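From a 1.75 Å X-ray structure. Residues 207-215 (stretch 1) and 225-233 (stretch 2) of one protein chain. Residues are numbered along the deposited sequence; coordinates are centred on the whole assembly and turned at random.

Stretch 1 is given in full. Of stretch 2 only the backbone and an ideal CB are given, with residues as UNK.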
# COMPACT_ATOMS: atom_id res chain seq x y z
N ALA B 207 6.20 -5.34 -29.52
CA ALA B 207 5.74 -6.05 -30.72
C ALA B 207 5.03 -7.34 -30.34
O ALA B 207 4.20 -7.85 -31.11
CB ALA B 207 6.92 -6.34 -31.64
N GLY B 208 5.34 -7.87 -29.17
CA GLY B 208 4.73 -9.10 -28.72
C GLY B 208 3.32 -8.95 -28.16
O GLY B 208 2.67 -9.95 -27.86
N MET B 209 2.86 -7.70 -28.00
CA MET B 209 1.51 -7.42 -27.52
C MET B 209 0.53 -7.37 -28.68
O MET B 209 0.87 -6.89 -29.76
CB MET B 209 1.46 -6.07 -26.78
CG MET B 209 2.00 -6.10 -25.34
SD MET B 209 1.08 -7.19 -24.23
CE MET B 209 1.90 -8.72 -24.47
N GLU B 210 -0.69 -7.84 -28.46
CA GLU B 210 -1.74 -7.65 -29.45
C GLU B 210 -3.12 -7.52 -28.80
O GLU B 210 -3.36 -8.03 -27.71
CB GLU B 210 -1.75 -8.77 -30.48
CG GLU B 210 -2.34 -10.07 -30.00
CD GLU B 210 -2.27 -11.16 -31.07
OE1 GLU B 210 -1.42 -12.05 -30.94
OE2 GLU B 210 -3.05 -11.11 -32.04
N THR B 211 -4.02 -6.81 -29.48
CA THR B 211 -5.40 -6.75 -29.04
C THR B 211 -6.17 -7.86 -29.73
O THR B 211 -6.20 -7.94 -30.95
CB THR B 211 -6.03 -5.39 -29.35
OG1 THR B 211 -5.37 -4.38 -28.56
CG2 THR B 211 -7.51 -5.39 -29.01
N LEU B 212 -6.80 -8.73 -28.94
CA LEU B 212 -7.60 -9.81 -29.52
C LEU B 212 -9.01 -9.35 -29.85
O LEU B 212 -9.63 -9.86 -30.78
CB LEU B 212 -7.67 -11.02 -28.58
CG LEU B 212 -6.35 -11.71 -28.22
CD1 LEU B 212 -6.59 -12.89 -27.28
CD2 LEU B 212 -5.61 -12.16 -29.47
N ARG B 213 -9.50 -8.38 -29.09
CA ARG B 213 -10.88 -7.96 -29.21
C ARG B 213 -11.11 -6.65 -28.47
O ARG B 213 -10.56 -6.43 -27.39
CB ARG B 213 -11.79 -9.05 -28.63
CG ARG B 213 -13.01 -9.37 -29.45
CD ARG B 213 -14.02 -10.16 -28.61
NE ARG B 213 -13.87 -11.61 -28.72
CZ ARG B 213 -14.46 -12.47 -27.90
NH1 ARG B 213 -15.21 -12.02 -26.89
NH2 ARG B 213 -14.30 -13.78 -28.06
N LYS B 214 -11.93 -5.78 -29.05
CA LYS B 214 -12.31 -4.54 -28.39
C LYS B 214 -13.67 -4.10 -28.88
O LYS B 214 -13.86 -3.88 -30.08
CB LYS B 214 -11.28 -3.43 -28.66
CG LYS B 214 -11.76 -2.05 -28.21
CD LYS B 214 -10.74 -0.96 -28.52
CE LYS B 214 -11.24 0.39 -28.03
NZ LYS B 214 -10.41 1.53 -28.52
N GLY B 215 -14.63 -3.97 -27.97
CA GLY B 215 -15.94 -3.48 -28.36
C GLY B 215 -17.03 -3.88 -27.39
O GLY B 215 -16.75 -4.20 -26.24
N UNK B 225 -19.05 -3.84 -22.03
CA UNK B 225 -18.07 -3.61 -23.08
C UNK B 225 -16.78 -4.31 -22.66
O UNK B 225 -16.54 -4.49 -21.47
CB UNK B 225 -17.85 -2.12 -23.32
N UNK B 226 -15.97 -4.72 -23.62
CA UNK B 226 -14.79 -5.51 -23.29
C UNK B 226 -13.56 -5.07 -24.08
O UNK B 226 -13.67 -4.49 -25.15
CB UNK B 226 -15.07 -6.99 -23.55
N UNK B 227 -12.40 -5.41 -23.54
CA UNK B 227 -11.14 -5.10 -24.15
C UNK B 227 -10.26 -6.28 -23.80
O UNK B 227 -10.07 -6.59 -22.62
CB UNK B 227 -10.56 -3.76 -23.68
N UNK B 228 -9.76 -6.98 -24.81
CA UNK B 228 -9.05 -8.24 -24.58
C UNK B 228 -7.67 -8.18 -25.21
O UNK B 228 -7.55 -7.98 -26.42
CB UNK B 228 -9.84 -9.42 -25.14
N UNK B 229 -6.62 -8.35 -24.41
CA UNK B 229 -5.28 -8.30 -24.96
C UNK B 229 -4.48 -9.55 -24.59
O UNK B 229 -4.81 -10.24 -23.63
CB UNK B 229 -4.56 -7.04 -24.47
N UNK B 230 -3.46 -9.85 -25.37
CA UNK B 230 -2.58 -10.96 -25.07
C UNK B 230 -1.19 -10.61 -25.55
O UNK B 230 -1.02 -9.76 -26.43
CB UNK B 230 -3.08 -12.26 -25.71
N UNK B 231 -0.19 -11.26 -24.98
CA UNK B 231 1.16 -11.08 -25.48
C UNK B 231 2.16 -12.14 -25.09
O UNK B 231 1.97 -12.86 -24.12
CB UNK B 231 1.69 -9.72 -25.01
N UNK B 232 3.24 -12.20 -25.85
CA UNK B 232 4.25 -13.22 -25.63
C UNK B 232 5.62 -12.60 -25.39
O UNK B 232 6.02 -11.68 -26.09
CB UNK B 232 4.31 -14.18 -26.82
N UNK B 233 6.32 -13.12 -24.39
CA UNK B 233 7.70 -12.74 -24.13
C UNK B 233 8.34 -13.82 -23.29
O UNK B 233 7.68 -14.46 -22.48
CB UNK B 233 7.79 -11.38 -23.44

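Stretch 2 runs antiparallel to stretch 1, and its side chains alternate between two faces: one carries Met 209, Thr 211 and Lys 214, the other Glu 210 and Arg 213.

At position 225, CA-to-CB points sideways and the ideal CB has only the O of Gly 215 nearby, at 3.7 Å. Little is demanded here; the residue is Glu 225.

Position 226 is fixed by its backbone: its N donates to Gly 215 O (2.8 Å), and its O accepts from Gly 215 N (3.0 Å). Its CB lies on the face of Arg 213, whose guanidinium reaches forward along stretch 1 to the level of 226. An acidic residue would answer that charge, though a polar amide could also serve. Glu 226 forms a salt bridge, its OE2 3.0 Å from Arg 213 NH1 and near the guanidinium plane, where the N-H bonds point.

Position 227 lies on the other face, beside the extended aliphatic chain of Lys 214. A flat aromatic or a long aliphatic group could pack there. Tyr 227 lays its ring face against that chain, Lys 214 CD lying 3.9 Å from the ring centroid in a CH-pi contact. Its hydroxyl accepts from a water, 2.8 Å from Tyr 227 OH, that also hydrogen-bonds Thr 211 OG1.

At position 228 the register slips by one, a beta bulge. Its O accepts from Leu 212 N (2.7 Å) and, weakly, from Arg 213 N (3.3 Å), while its N donates to Arg 213 O (2.8 Å). With Leu 212 CB 4.4 Å from the ideal CB, an aliphatic side chain suits. Leu 228 brings its CB to 4.3 Å from Leu 212 CB and sets CD2 over one face of the guanidinium of Arg 213.

Position 229 forms a non-hydrogen-bonded pair with Thr 211, its ideal CB 3.6 Å from Glu 210 O; a compact residue, beta-branched or small and polar, would suit. In Val 229, CG1 lies 4.0 Å from Thr 211 OG1.

At position 230, N donates to Glu 210 O (3.0 Å) and O accepts from Glu 210 N (2.8 Å). Leu 212 CD1 already sits 3.9 Å from the ideal CB, favouring a small apolar group. Ala 230 meets that methyl with its CB and adds nothing further.

Position 231 is the most restrictive: an ideal CB would be tight against Gly 208 O at 3.0 Å and would overlap the modelled methyl of Met 209. Glycine suits best, and the residue is Gly 231.

At position 232, N donates to Gly 208 O (3.1 Å), but CB points sideways, leaving the choice broad; Ser 232 occupies it. Position 233 has no contact with stretch 1, which therefore sets no preference; it is Asp 233.

Stretch 2 225-233: EEYLVAGSD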
# COMPACT_ATOMS: atom_id res chain seq x y z
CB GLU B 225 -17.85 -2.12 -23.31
CG GLU B 225 -19.13 -1.42 -23.75
CD GLU B 225 -18.91 -0.02 -24.31
OE1 GLU B 225 -17.94 0.65 -23.89
OE2 GLU B 225 -19.72 0.41 -25.16
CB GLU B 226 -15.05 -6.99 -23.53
CG GLU B 226 -15.10 -7.36 -24.99
CD GLU B 226 -15.51 -8.80 -25.22
OE1 GLU B 226 -15.55 -9.59 -24.25
OE2 GLU B 226 -15.79 -9.14 -26.39
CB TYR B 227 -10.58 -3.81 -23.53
CG TYR B 227 -9.70 -2.99 -24.46
CD1 TYR B 227 -8.78 -3.60 -25.30
CD2 TYR B 227 -9.80 -1.61 -24.49
CE1 TYR B 227 -7.98 -2.85 -26.15
CE2 TYR B 227 -9.00 -0.85 -25.34
CZ TYR B 227 -8.09 -1.48 -26.16
OH TYR B 227 -7.29 -0.74 -27.01
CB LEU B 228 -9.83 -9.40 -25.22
CG LEU B 228 -10.92 -10.14 -24.44
CD1 LEU B 228 -11.91 -9.22 -23.76
CD2 LEU B 228 -11.65 -11.12 -25.36
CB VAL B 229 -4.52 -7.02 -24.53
CG1 VAL B 229 -5.37 -5.78 -24.83
CG2 VAL B 229 -4.15 -7.08 -23.06
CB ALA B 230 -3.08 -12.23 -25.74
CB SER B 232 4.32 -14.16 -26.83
OG SER B 232 3.14 -14.95 -26.91
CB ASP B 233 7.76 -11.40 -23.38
CG ASP B 233 9.15 -10.78 -23.40
OD1 ASP B 233 9.44 -9.93 -22.54
OD2 ASP B 233 9.95 -11.15 -24.29
O HOH W 1 -6.37 -1.89 -29.38
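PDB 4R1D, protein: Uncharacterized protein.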